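PDB 7PN0: ribose-phosphate pyrophosphokinase, which catalyses the transfer of a diphosphate group from ATP to ribose 5-phosphate, yielding 5-phosphoribosyl 1-diphosphate (PRPP). Local coordinates for residues A[18-22]-A[290-295]; A[53-59]-A[87-93]; A[122-128]-A[140-146]; A[245-251]-A[267-273]. All coordinates share one frame; numbering follows the deposited sequence.

Interaction 1: A[18-22]-A[290-295]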
# COMPACT_ATOMS: atom_id res chain seq x y z
N ILE A 18 -18.12 -12.74 -27.28
CA ILE A 18 -18.59 -12.51 -25.90
C ILE A 18 -19.60 -11.35 -25.89
O ILE A 18 -20.69 -11.54 -25.31
CB ILE A 18 -17.40 -12.26 -24.96
CG1 ILE A 18 -16.53 -13.52 -24.81
CG2 ILE A 18 -17.95 -11.76 -23.64
CD1 ILE A 18 -15.19 -13.31 -24.13
N ALA A 19 -19.25 -10.18 -26.44
CA ALA A 19 -20.16 -9.00 -26.48
C ALA A 19 -21.50 -9.39 -27.14
O ALA A 19 -22.56 -9.05 -26.62
CB ALA A 19 -19.54 -7.88 -27.23
N GLU A 20 -21.41 -10.05 -28.29
CA GLU A 20 -22.60 -10.45 -29.09
C GLU A 20 -23.48 -11.38 -28.25
O GLU A 20 -24.69 -11.10 -28.19
CB GLU A 20 -22.14 -11.01 -30.44
CG GLU A 20 -21.70 -9.91 -31.39
CD GLU A 20 -20.97 -10.31 -32.68
OE1 GLU A 20 -20.59 -9.38 -33.45
OE2 GLU A 20 -20.79 -11.54 -32.93
N ALA A 21 -22.89 -12.33 -27.51
CA ALA A 21 -23.60 -13.28 -26.64
C ALA A 21 -24.26 -12.50 -25.49
O ALA A 21 -25.30 -12.96 -25.04
CB ALA A 21 -22.70 -14.37 -26.14
N LEU A 22 -23.73 -11.34 -25.10
CA LEU A 22 -24.35 -10.48 -24.04
C LEU A 22 -25.43 -9.57 -24.67
O LEU A 22 -26.05 -8.85 -23.94
CB LEU A 22 -23.26 -9.63 -23.37
CG LEU A 22 -22.23 -10.37 -22.51
CD1 LEU A 22 -21.03 -9.51 -22.26
CD2 LEU A 22 -22.84 -10.80 -21.21
N PHE A 290 -17.87 -17.51 -21.23
CA PHE A 290 -17.31 -16.24 -20.69
C PHE A 290 -18.41 -15.17 -20.61
O PHE A 290 -18.48 -14.41 -19.63
CB PHE A 290 -16.14 -15.76 -21.55
CG PHE A 290 -14.82 -16.35 -21.13
CD1 PHE A 290 -14.39 -17.58 -21.60
CD2 PHE A 290 -13.99 -15.63 -20.30
CE1 PHE A 290 -13.16 -18.10 -21.22
CE2 PHE A 290 -12.75 -16.14 -19.95
CZ PHE A 290 -12.35 -17.38 -20.39
N ALA A 291 -19.27 -15.10 -21.63
CA ALA A 291 -20.38 -14.12 -21.63
C ALA A 291 -21.30 -14.37 -20.42
O ALA A 291 -21.64 -13.40 -19.73
CB ALA A 291 -21.10 -14.17 -22.93
N GLU A 292 -21.66 -15.60 -20.12
CA GLU A 292 -22.51 -15.94 -18.97
C GLU A 292 -21.79 -15.54 -17.68
O GLU A 292 -22.46 -15.01 -16.80
CB GLU A 292 -22.89 -17.42 -18.96
CG GLU A 292 -23.99 -17.76 -17.97
CD GLU A 292 -25.24 -16.90 -18.12
OE1 GLU A 292 -25.60 -16.60 -19.27
OE2 GLU A 292 -25.82 -16.48 -17.08
N ALA A 293 -20.50 -15.86 -17.54
CA ALA A 293 -19.73 -15.49 -16.33
C ALA A 293 -19.74 -13.95 -16.17
O ALA A 293 -20.03 -13.44 -15.06
CB ALA A 293 -18.33 -16.06 -16.45
N ILE A 294 -19.48 -13.22 -17.24
CA ILE A 294 -19.44 -11.74 -17.19
C ILE A 294 -20.83 -11.26 -16.76
O ILE A 294 -20.90 -10.41 -15.85
CB ILE A 294 -18.92 -11.12 -18.49
CG1 ILE A 294 -17.42 -11.41 -18.67
CG2 ILE A 294 -19.21 -9.64 -18.57
CD1 ILE A 294 -16.90 -11.16 -20.07
N TRP A 295 -21.89 -11.79 -17.37
CA TRP A 295 -23.28 -11.40 -17.02
C TRP A 295 -23.48 -11.58 -15.50
O TRP A 295 -23.97 -10.66 -14.81
CB TRP A 295 -24.30 -12.20 -17.85
CG TRP A 295 -25.71 -11.80 -17.53
CD1 TRP A 295 -26.67 -12.57 -16.95
CD2 TRP A 295 -26.29 -10.51 -17.75
NE1 TRP A 295 -27.83 -11.85 -16.81
CE2 TRP A 295 -27.61 -10.57 -17.25
CE3 TRP A 295 -25.82 -9.29 -18.27
CZ2 TRP A 295 -28.46 -9.46 -17.28
CZ3 TRP A 295 -26.65 -8.19 -18.28
CH2 TRP A 295 -27.97 -8.29 -17.80
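Ile-18 holds CG1 beside its backbone N (chi1 -67°), which turns CG2 anti to that N; its two branches therefore part, CD1 running to Phe-290 and CG2 to Ile-294. CD1 lies 3.7 Å from Phe-290 CB, meeting the root of that side chain while the ring leads off elsewhere. CG2 approaches Ile-294 CD1 at 3.8 Å, and the two isoleucines meet at about a right angle. Between these branches and Leu-22 sits Ala-291, whose small CB lets the chains come close: it is 3.6 Å from Ala-21 CB. Leu-22 divides its two methyls, with CD1 at 4.1 Å from Ile-294 CG2, and CD2 against both Trp-295 CB and the backbone. Leu-22 CD2 is 3.2 Å from Ala-291 O, a tight fit beside a carbonyl that already accepts the helical bond from Trp-295 N. No hydrogen bond links the two segments, so the contact rests on van der Waals packing, mostly apolar. Ile-18 also touches Ile-5 and Ile-294 touches Leu-3, both on strand 3-7. The C-terminal helix 287-299 thus lies beside helix 12-21 at the strand 3-7 end of the N-terminal sheet, consistent with the PRTase-like alpha/beta architecture, in which helices pack on a parallel sheet.

Interaction 2: A[53-59]-A[87-93]. With ADP (adenosine-5'-diphosphate), chain C.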
# COMPACT_ATOMS: atom_id res chain seq x y z
N PHE A 53 -14.96 -4.61 -18.64
CA PHE A 53 -14.36 -5.94 -18.82
C PHE A 53 -13.44 -5.84 -20.04
O PHE A 53 -13.86 -5.48 -21.18
CB PHE A 53 -15.45 -7.00 -19.04
CG PHE A 53 -16.30 -7.23 -17.82
CD1 PHE A 53 -17.32 -6.37 -17.49
CD2 PHE A 53 -15.98 -8.25 -16.93
CE1 PHE A 53 -18.05 -6.54 -16.32
CE2 PHE A 53 -16.73 -8.42 -15.77
CZ PHE A 53 -17.77 -7.57 -15.48
N ILE A 54 -12.18 -6.18 -19.84
CA ILE A 54 -11.20 -5.99 -20.95
C ILE A 54 -10.67 -7.36 -21.26
O ILE A 54 -10.11 -7.98 -20.35
CB ILE A 54 -10.09 -5.01 -20.59
CG1 ILE A 54 -10.61 -3.62 -20.29
CG2 ILE A 54 -8.98 -5.00 -21.62
CD1 ILE A 54 -9.72 -2.92 -19.30
N VAL A 55 -10.85 -7.80 -22.49
CA VAL A 55 -10.41 -9.16 -22.93
C VAL A 55 -8.99 -9.11 -23.52
O VAL A 55 -8.72 -8.45 -24.55
CB VAL A 55 -11.42 -9.76 -23.93
CG1 VAL A 55 -11.09 -11.18 -24.30
CG2 VAL A 55 -12.84 -9.68 -23.40
N GLN A 56 -8.12 -9.95 -23.00
CA GLN A 56 -6.75 -10.13 -23.58
C GLN A 56 -6.21 -11.49 -23.20
O GLN A 56 -6.18 -11.79 -22.00
CB GLN A 56 -5.81 -9.03 -23.10
CG GLN A 56 -4.48 -9.05 -23.83
CD GLN A 56 -4.55 -8.21 -25.09
OE1 GLN A 56 -5.34 -8.47 -26.00
NE2 GLN A 56 -3.74 -7.18 -25.12
N SER A 57 -5.79 -12.29 -24.19
CA SER A 57 -5.07 -13.57 -23.96
C SER A 57 -3.58 -13.33 -24.16
O SER A 57 -3.19 -12.44 -24.95
CB SER A 57 -5.60 -14.69 -24.82
OG SER A 57 -6.83 -15.13 -24.30
N PHE A 58 -2.76 -14.13 -23.47
CA PHE A 58 -1.29 -14.04 -23.50
C PHE A 58 -0.76 -14.89 -24.65
O PHE A 58 -0.17 -15.94 -24.41
CB PHE A 58 -0.72 -14.48 -22.15
CG PHE A 58 -0.79 -13.44 -21.08
CD1 PHE A 58 -2.01 -12.97 -20.62
CD2 PHE A 58 0.37 -12.87 -20.58
CE1 PHE A 58 -2.08 -11.95 -19.68
CE2 PHE A 58 0.28 -11.87 -19.61
CZ PHE A 58 -0.94 -11.46 -19.13
N VAL A 59 -0.99 -14.42 -25.87
CA VAL A 59 -0.54 -15.06 -27.14
C VAL A 59 0.43 -14.13 -27.85
O VAL A 59 0.50 -12.92 -27.56
CB VAL A 59 -1.74 -15.42 -28.04
CG1 VAL A 59 -2.67 -16.43 -27.38
CG2 VAL A 59 -2.52 -14.18 -28.41
N VAL A 87 -10.25 -9.68 -18.16
CA VAL A 87 -10.69 -10.98 -18.73
C VAL A 87 -9.51 -11.55 -19.51
O VAL A 87 -9.15 -11.03 -20.56
CB VAL A 87 -11.95 -10.85 -19.58
CG1 VAL A 87 -12.37 -12.21 -20.07
CG2 VAL A 87 -13.07 -10.18 -18.78
N ILE A 88 -8.91 -12.58 -18.96
CA ILE A 88 -7.65 -13.17 -19.47
C ILE A 88 -7.98 -14.62 -19.76
O ILE A 88 -7.78 -15.48 -18.91
CB ILE A 88 -6.49 -13.06 -18.45
CG1 ILE A 88 -6.30 -11.61 -18.01
CG2 ILE A 88 -5.24 -13.67 -19.05
CD1 ILE A 88 -5.26 -11.46 -16.91
N PRO A 89 -8.49 -14.93 -20.96
CA PRO A 89 -8.92 -16.29 -21.25
C PRO A 89 -7.77 -17.29 -21.19
O PRO A 89 -7.97 -18.35 -20.63
CB PRO A 89 -9.55 -16.20 -22.65
CG PRO A 89 -9.90 -14.77 -22.79
CD PRO A 89 -8.83 -13.98 -22.04
N TYR A 90 -6.58 -16.91 -21.65
CA TYR A 90 -5.36 -17.74 -21.53
C TYR A 90 -4.25 -16.94 -20.84
O TYR A 90 -3.75 -16.02 -21.43
CB TYR A 90 -4.86 -18.25 -22.87
CG TYR A 90 -3.55 -19.01 -22.81
CD1 TYR A 90 -3.34 -20.02 -21.88
CD2 TYR A 90 -2.49 -18.67 -23.65
CE1 TYR A 90 -2.11 -20.68 -21.80
CE2 TYR A 90 -1.27 -19.33 -23.59
CZ TYR A 90 -1.08 -20.33 -22.65
OH TYR A 90 0.10 -21.01 -22.61
N PHE A 91 -3.88 -17.38 -19.65
CA PHE A 91 -2.84 -16.75 -18.82
C PHE A 91 -1.60 -17.64 -18.94
O PHE A 91 -1.42 -18.53 -18.10
CB PHE A 91 -3.30 -16.56 -17.39
CG PHE A 91 -2.31 -15.85 -16.52
CD1 PHE A 91 -1.46 -14.86 -17.03
CD2 PHE A 91 -2.17 -16.18 -15.19
CE1 PHE A 91 -0.57 -14.18 -16.23
CE2 PHE A 91 -1.25 -15.51 -14.39
CZ PHE A 91 -0.48 -14.50 -14.90
N SER A 92 -0.82 -17.41 -20.00
CA SER A 92 0.35 -18.27 -20.35
C SER A 92 1.31 -18.32 -19.16
O SER A 92 1.91 -19.40 -18.90
CB SER A 92 1.03 -17.76 -21.58
OG SER A 92 1.68 -16.51 -21.37
N TYR A 93 1.52 -17.18 -18.50
CA TYR A 93 2.54 -17.11 -17.44
C TYR A 93 2.11 -17.87 -16.19
O TYR A 93 2.97 -17.96 -15.24
CB TYR A 93 2.96 -15.67 -17.14
CG TYR A 93 3.94 -15.05 -18.10
CD1 TYR A 93 5.30 -15.37 -18.03
CD2 TYR A 93 3.53 -14.16 -19.08
CE1 TYR A 93 6.23 -14.80 -18.87
CE2 TYR A 93 4.45 -13.58 -19.94
CZ TYR A 93 5.80 -13.88 -19.82
OH TYR A 93 6.69 -13.34 -20.68
PB ADP C . 4.89 -28.23 -15.50
O1B ADP C . 3.71 -28.98 -14.86
O2B ADP C . 4.81 -26.74 -15.28
O3B ADP C . 5.22 -28.60 -16.93
PA ADP C . 7.46 -27.98 -14.55
O1A ADP C . 7.22 -26.78 -13.69
O2A ADP C . 8.55 -28.92 -14.16
O3A ADP C . 6.11 -28.82 -14.65
O5' ADP C . 7.61 -27.53 -16.11
C5' ADP C . 7.88 -26.14 -16.46
C4' ADP C . 8.86 -26.05 -17.61
O4' ADP C . 8.39 -25.01 -18.52
C3' ADP C . 10.30 -25.64 -17.26
O3' ADP C . 10.68 -25.90 -15.91
C2' ADP C . 10.21 -24.12 -17.33
O2' ADP C . 11.48 -23.56 -17.58
C1' ADP C . 9.22 -23.89 -18.47
N9 ADP C . 8.40 -22.69 -18.29
C8 ADP C . 8.28 -21.91 -17.16
N7 ADP C . 7.48 -20.87 -17.32
C5 ADP C . 7.07 -20.97 -18.64
C6 ADP C . 6.24 -20.17 -19.44
N6 ADP C . 5.61 -19.09 -18.97
N1 ADP C . 6.03 -20.54 -20.73
C2 ADP C . 6.64 -21.65 -21.17
N3 ADP C . 7.43 -22.49 -20.51
C4 ADP C . 7.63 -22.08 -19.24
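Phe-58 packs into a cluster of side chains just beyond a beta-alpha-beta unit, formed by strand 51-55, helix 62-78 and strand 83-88. The edge of Phe-91 points at the face of Phe-58 in a T-shaped pair, centroids 5.2 Å apart and planes at 71°. Phe-58 CE1 rests 3.7 Å from Ile-88 CG2, and Phe-58 CD2 comes equally near Tyr-93 CD2, lying close to the plane of the tyrosine ring at its edge. Replacing Phe-58 by alanine would remove the ring, which is likely to leave the edge of Phe-91 without its facing partner and open a gap beside Tyr-93. The backbone sets this ring in place: Phe-58 N donates to Tyr-90 O at 3.0 Å, while Phe-58 itself is the centre of an inverse gamma turn. One step back, Tyr-90 N reaches Ser-57 OG, whose stronger partner is Thr-272 O. Further back the strands pair in parallel, Val-87 N bonding to Ile-54 O and Gln-56 N to Val-87 O. Val-55 and Val-87 lie on one face of this sheet. At the far end, Ser-92 and Tyr-93 belong to the ADP pocket and also bond to a second subunit, through Asn-38 and Leu-39 of that chain respectively. Tyr-93 CD1 comes within 3.8 Å of the adenine N6 of ADP.

Interaction 3: A[122-128]-A[140-146]. With SO4 (sulfate ion), chain F.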
# COMPACT_ATOMS: atom_id res chain seq x y z
N ARG A 122 -10.42 -7.17 -10.51
CA ARG A 122 -10.88 -8.57 -10.60
C ARG A 122 -10.23 -9.18 -11.81
O ARG A 122 -9.84 -8.47 -12.75
CB ARG A 122 -12.39 -8.78 -10.85
CG ARG A 122 -13.38 -7.92 -10.12
CD ARG A 122 -14.79 -8.29 -10.55
NE ARG A 122 -15.04 -9.70 -10.31
CZ ARG A 122 -15.24 -10.24 -9.10
NH1 ARG A 122 -15.43 -11.53 -9.00
NH2 ARG A 122 -15.31 -9.49 -8.01
N VAL A 123 -10.21 -10.50 -11.83
CA VAL A 123 -9.73 -11.28 -13.00
C VAL A 123 -10.80 -12.32 -13.28
O VAL A 123 -11.39 -12.84 -12.33
CB VAL A 123 -8.35 -11.94 -12.78
CG1 VAL A 123 -7.97 -12.87 -13.88
CG2 VAL A 123 -7.28 -10.90 -12.62
N LEU A 124 -11.00 -12.61 -14.55
CA LEU A 124 -11.84 -13.72 -15.07
C LEU A 124 -10.95 -14.52 -16.02
O LEU A 124 -10.44 -13.90 -16.95
CB LEU A 124 -13.08 -13.17 -15.81
CG LEU A 124 -13.96 -14.22 -16.49
CD1 LEU A 124 -14.43 -15.25 -15.48
CD2 LEU A 124 -15.11 -13.56 -17.25
N THR A 125 -10.76 -15.81 -15.75
CA THR A 125 -9.80 -16.61 -16.53
C THR A 125 -10.34 -18.02 -16.66
O THR A 125 -11.31 -18.36 -16.01
CB THR A 125 -8.38 -16.50 -15.95
OG1 THR A 125 -7.43 -17.12 -16.81
CG2 THR A 125 -8.22 -17.11 -14.57
N MET A 126 -9.62 -18.86 -17.38
CA MET A 126 -10.06 -20.26 -17.61
C MET A 126 -8.83 -21.16 -17.57
O MET A 126 -7.80 -20.77 -18.10
CB MET A 126 -10.81 -20.41 -18.92
CG MET A 126 -11.15 -21.86 -19.27
SD MET A 126 -12.15 -21.95 -20.80
CE MET A 126 -13.77 -21.60 -20.16
N THR A 127 -8.98 -22.32 -16.98
CA THR A 127 -7.94 -23.37 -16.97
C THR A 127 -6.55 -22.75 -16.69
O THR A 127 -5.63 -22.85 -17.55
CB THR A 127 -7.98 -24.21 -18.25
OG1 THR A 127 -9.32 -24.64 -18.51
CG2 THR A 127 -7.05 -25.40 -18.14
N LEU A 128 -6.32 -22.27 -15.47
CA LEU A 128 -4.95 -21.90 -15.02
C LEU A 128 -4.06 -23.14 -15.05
O LEU A 128 -4.55 -24.23 -14.75
CB LEU A 128 -4.98 -21.33 -13.62
CG LEU A 128 -5.61 -19.95 -13.57
CD1 LEU A 128 -5.87 -19.57 -12.14
CD2 LEU A 128 -4.73 -18.93 -14.27
N PRO A 140 -10.12 -10.50 -6.36
CA PRO A 140 -10.90 -11.68 -6.67
C PRO A 140 -10.58 -12.22 -8.06
O PRO A 140 -10.40 -11.42 -9.03
CB PRO A 140 -12.35 -11.24 -6.57
CG PRO A 140 -12.34 -9.94 -5.81
CD PRO A 140 -10.94 -9.38 -5.94
N VAL A 141 -10.61 -13.55 -8.19
CA VAL A 141 -10.39 -14.26 -9.46
C VAL A 141 -11.57 -15.23 -9.65
O VAL A 141 -11.89 -15.93 -8.75
CB VAL A 141 -9.04 -14.99 -9.53
CG1 VAL A 141 -8.95 -15.84 -10.78
CG2 VAL A 141 -7.84 -14.04 -9.38
N ASP A 142 -12.26 -15.12 -10.76
CA ASP A 142 -13.23 -16.16 -11.16
C ASP A 142 -12.51 -17.06 -12.16
O ASP A 142 -12.11 -16.58 -13.21
CB ASP A 142 -14.54 -15.56 -11.67
CG ASP A 142 -15.35 -14.90 -10.56
OD1 ASP A 142 -15.58 -15.55 -9.50
OD2 ASP A 142 -15.66 -13.73 -10.72
N HIS A 143 -12.31 -18.30 -11.77
CA HIS A 143 -11.54 -19.30 -12.53
C HIS A 143 -12.55 -20.27 -13.18
O HIS A 143 -13.05 -21.11 -12.45
CB HIS A 143 -10.55 -19.99 -11.59
CG HIS A 143 -9.67 -21.01 -12.22
ND1 HIS A 143 -8.94 -21.87 -11.46
CD2 HIS A 143 -9.41 -21.30 -13.51
CE1 HIS A 143 -8.27 -22.69 -12.25
NE2 HIS A 143 -8.55 -22.36 -13.52
N LEU A 144 -12.80 -20.15 -14.48
CA LEU A 144 -13.77 -21.02 -15.20
C LEU A 144 -13.08 -22.35 -15.54
O LEU A 144 -11.88 -22.36 -15.87
CB LEU A 144 -14.22 -20.31 -16.48
CG LEU A 144 -14.93 -18.97 -16.32
CD1 LEU A 144 -15.34 -18.41 -17.67
CD2 LEU A 144 -16.12 -19.06 -15.39
N SER A 145 -13.85 -23.43 -15.53
CA SER A 145 -13.42 -24.77 -15.96
C SER A 145 -13.88 -25.05 -17.40
O SER A 145 -15.05 -24.71 -17.72
CB SER A 145 -13.98 -25.80 -15.05
OG SER A 145 -13.63 -27.10 -15.50
N ALA A 146 -13.01 -25.67 -18.20
CA ALA A 146 -13.32 -26.21 -19.55
C ALA A 146 -13.84 -27.64 -19.44
O ALA A 146 -14.21 -28.19 -20.50
CB ALA A 146 -12.13 -26.16 -20.45
S SO4 F . -9.99 -27.11 -15.80
O1 SO4 F . -11.02 -27.14 -14.79
O2 SO4 F . -10.50 -26.38 -16.94
O3 SO4 F . -9.64 -28.49 -16.22
O4 SO4 F . -8.84 -26.43 -15.30
O HOH W 1 -14.21 -11.90 -11.99
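Asp-142 OD2 is gripped twice, by Arg-122 NH1 at 2.8 Å and by a water at 2.7 Å. The arginine arrives on the syn side of the carboxylate, 31° out of its plane, with the oxygen close to the plane of the guanidinium. A bend at chi3 (57°) folds the arginine chain back, and Pro-140 CB lies over one guanidinium face. The same water accepts from Arg-122 NE and donates to Val-123 O, so it fastens the ion pair to the backbone. Arg-122 NH1 also bonds to Ser-80, and Asp-142 OD1 to Arg-48, both of a third subunit. Behind this end, strands 122-126 and 141-144 pair in parallel; Leu-144 N donates to Thr-125 O at 2.8 Å. Leu-124 and Leu-144 pack on one face, CD1 to CG 3.8 Å, while Val-123 and Val-141 meet on the other. Past the strands, Leu-128 N donates to His-143 NE2 at 3.0 Å from 37° out of the ring plane, so in a neutral ring the proton would probably sit on ND1. Leu-128 CD1 sits over the ring face as a CH-pi contact. Thr-127 OG1 and Ala-146 N both bond to sulfate O2, with the hydroxyl at 2.6 Å, and Ser-145 OG holds O1. Arg-175 NE also bonds this sulfate, probably from the crystallisation liquor, consistent with a site suited to an anion.

Interaction 4: A[245-251]-A[267-273]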
# COMPACT_ATOMS: atom_id res chain seq x y z
N ALA A 245 -7.65 -33.38 -26.61
CA ALA A 245 -8.28 -32.08 -26.39
C ALA A 245 -7.48 -31.32 -25.34
O ALA A 245 -6.76 -31.95 -24.53
CB ALA A 245 -9.71 -32.26 -26.00
N ALA A 246 -7.60 -30.01 -25.36
CA ALA A 246 -6.98 -29.11 -24.36
C ALA A 246 -7.87 -27.89 -24.25
O ALA A 246 -8.66 -27.64 -25.20
CB ALA A 246 -5.58 -28.73 -24.76
N THR A 247 -7.70 -27.12 -23.19
CA THR A 247 -8.36 -25.79 -23.12
C THR A 247 -7.69 -24.83 -24.11
O THR A 247 -8.40 -24.24 -24.99
CB THR A 247 -8.39 -25.21 -21.71
OG1 THR A 247 -9.09 -26.14 -20.86
CG2 THR A 247 -9.07 -23.88 -21.75
N HIS A 248 -6.38 -24.65 -23.97
CA HIS A 248 -5.63 -23.58 -24.66
C HIS A 248 -4.88 -24.18 -25.84
O HIS A 248 -3.92 -24.98 -25.63
CB HIS A 248 -4.69 -22.88 -23.68
CG HIS A 248 -5.36 -22.47 -22.40
ND1 HIS A 248 -6.35 -21.52 -22.38
CD2 HIS A 248 -5.11 -22.81 -21.12
CE1 HIS A 248 -6.74 -21.32 -21.13
NE2 HIS A 248 -6.01 -22.11 -20.33
N GLY A 249 -5.31 -23.80 -27.04
CA GLY A 249 -4.71 -24.20 -28.31
C GLY A 249 -3.72 -23.15 -28.70
O GLY A 249 -4.07 -22.24 -29.50
N VAL A 250 -2.53 -23.23 -28.10
CA VAL A 250 -1.52 -22.17 -28.27
C VAL A 250 -0.80 -22.41 -29.63
O VAL A 250 -0.68 -21.45 -30.42
CB VAL A 250 -0.58 -22.13 -27.06
CG1 VAL A 250 0.38 -20.97 -27.19
CG2 VAL A 250 -1.34 -22.10 -25.74
N TYR A 251 -0.44 -23.65 -29.94
CA TYR A 251 -0.06 -24.09 -31.33
C TYR A 251 1.09 -23.22 -31.86
O TYR A 251 0.96 -22.48 -32.86
CB TYR A 251 -1.29 -24.02 -32.25
CG TYR A 251 -2.44 -24.91 -31.86
CD1 TYR A 251 -2.24 -26.22 -31.47
CD2 TYR A 251 -3.74 -24.46 -31.96
CE1 TYR A 251 -3.31 -27.08 -31.25
CE2 TYR A 251 -4.81 -25.29 -31.68
CZ TYR A 251 -4.60 -26.60 -31.31
OH TYR A 251 -5.67 -27.41 -31.05
N VAL A 267 -7.61 -33.01 -32.93
CA VAL A 267 -7.13 -32.22 -31.76
C VAL A 267 -8.10 -31.06 -31.61
O VAL A 267 -8.21 -30.25 -32.56
CB VAL A 267 -5.69 -31.76 -31.97
CG1 VAL A 267 -5.19 -30.98 -30.75
CG2 VAL A 267 -4.78 -32.96 -32.27
N ALA A 268 -8.78 -31.01 -30.48
CA ALA A 268 -9.77 -29.97 -30.17
C ALA A 268 -9.19 -29.08 -29.06
O ALA A 268 -8.57 -29.62 -28.13
CB ALA A 268 -11.07 -30.60 -29.74
N ALA A 269 -9.46 -27.79 -29.16
CA ALA A 269 -9.09 -26.80 -28.13
C ALA A 269 -10.13 -25.70 -28.17
O ALA A 269 -10.87 -25.61 -29.17
CB ALA A 269 -7.71 -26.30 -28.39
N THR A 270 -10.24 -24.92 -27.10
CA THR A 270 -11.19 -23.79 -27.09
C THR A 270 -10.58 -22.64 -27.91
O THR A 270 -9.42 -22.75 -28.46
CB THR A 270 -11.52 -23.36 -25.65
OG1 THR A 270 -10.39 -22.59 -25.21
CG2 THR A 270 -11.87 -24.52 -24.74
N ASP A 271 -11.29 -21.52 -27.91
CA ASP A 271 -10.86 -20.30 -28.62
C ASP A 271 -10.34 -19.30 -27.58
O ASP A 271 -10.35 -18.11 -27.87
CB ASP A 271 -11.96 -19.75 -29.52
CG ASP A 271 -13.35 -19.59 -28.91
OD1 ASP A 271 -13.52 -19.90 -27.72
OD2 ASP A 271 -14.26 -19.14 -29.65
N THR A 272 -9.88 -19.74 -26.40
CA THR A 272 -9.19 -18.79 -25.47
C THR A 272 -8.03 -18.10 -26.23
O THR A 272 -7.72 -16.91 -25.95
CB THR A 272 -8.63 -19.48 -24.21
OG1 THR A 272 -7.80 -20.55 -24.60
CG2 THR A 272 -9.68 -19.99 -23.25
N CYS A 273 -7.39 -18.84 -27.13
CA CYS A 273 -6.39 -18.37 -28.09
C CYS A 273 -7.00 -18.46 -29.48
O CYS A 273 -7.78 -19.38 -29.74
CB CYS A 273 -5.14 -19.24 -28.07
SG CYS A 273 -4.43 -19.34 -26.41
O HOH W 2 -7.37 -21.76 -27.09
O HOH W 3 -6.67 -21.98 -30.55
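Thr-247 O takes two hydrogen bonds from a single residue, Thr-270, whose OG1 (2.6 Å) and backbone N (2.9 Å) reach it from opposite faces of the carbonyl plane. The double grip falls where the chain turns a corner at Thr-247, between strand 241-246 and strand 248-249, which lie in different sheets. Thr-270 can do this because OG1 stands between its own N and carbonyl carbon (chi1 78°). The same hydroxyl accepts from Thr-272 N at 3.1 Å, closing an ST turn at the end of strand 266-270. A valine at Thr-270 would probably cost Thr-247 O its shorter bond and leave Thr-272 N without its acceptor, setting the turn free to move. Thr-272 OG1 in turn meets His-248 ND1 at 2.8 Å at the edge of the imidazole, and His-248 NE2 holds Thr-127 O. Before the corner the strands pair in parallel, Ala-246 N donating to Ala-268 O. Beyond it Gly-249 lies close under Tyr-251: its CA is near one face of the ring, and a beta carbon there would clash with the ring and with Ala-269 CB. Tyr-251 OH passes Ala-269 CB at 3.5 Å and Val-267 CG1 at 3.6 Å. One water accepts from Gly-249 N and Cys-273 N and donates to Thr-270 O at 2.7 Å. Where regular strand pairing ends, hydroxyls and this water thus satisfy Thr-247 O, Gly-249 N, Thr-270 O, Thr-272 N and Cys-273 N.

How the interactions relate
Interactions 2 and 3 build neighbouring parts of the N-terminal parallel sheet, joined where Ile-88 meets Leu-124 and Thr-125. Interaction 1 lies on the outside of that sheet, partly buried and almost wholly apolar; its Phe-290 and Ile-294 reach down onto residues of both. Interaction 4, nearest the chain centre, starts in the second sheet and runs past its corner, and is the most dependent on hydroxyls and water. The loops past the strand ends join the two halves: Thr-127 OG1 bonds to Thr-247 OG1, while the Tyr-90 and His-248 rings touch. Interactions 2, 3 and 4 are all buried, but interaction 3 differs in having an ion pair facing another subunit, and interaction 2 in ending beside ADP.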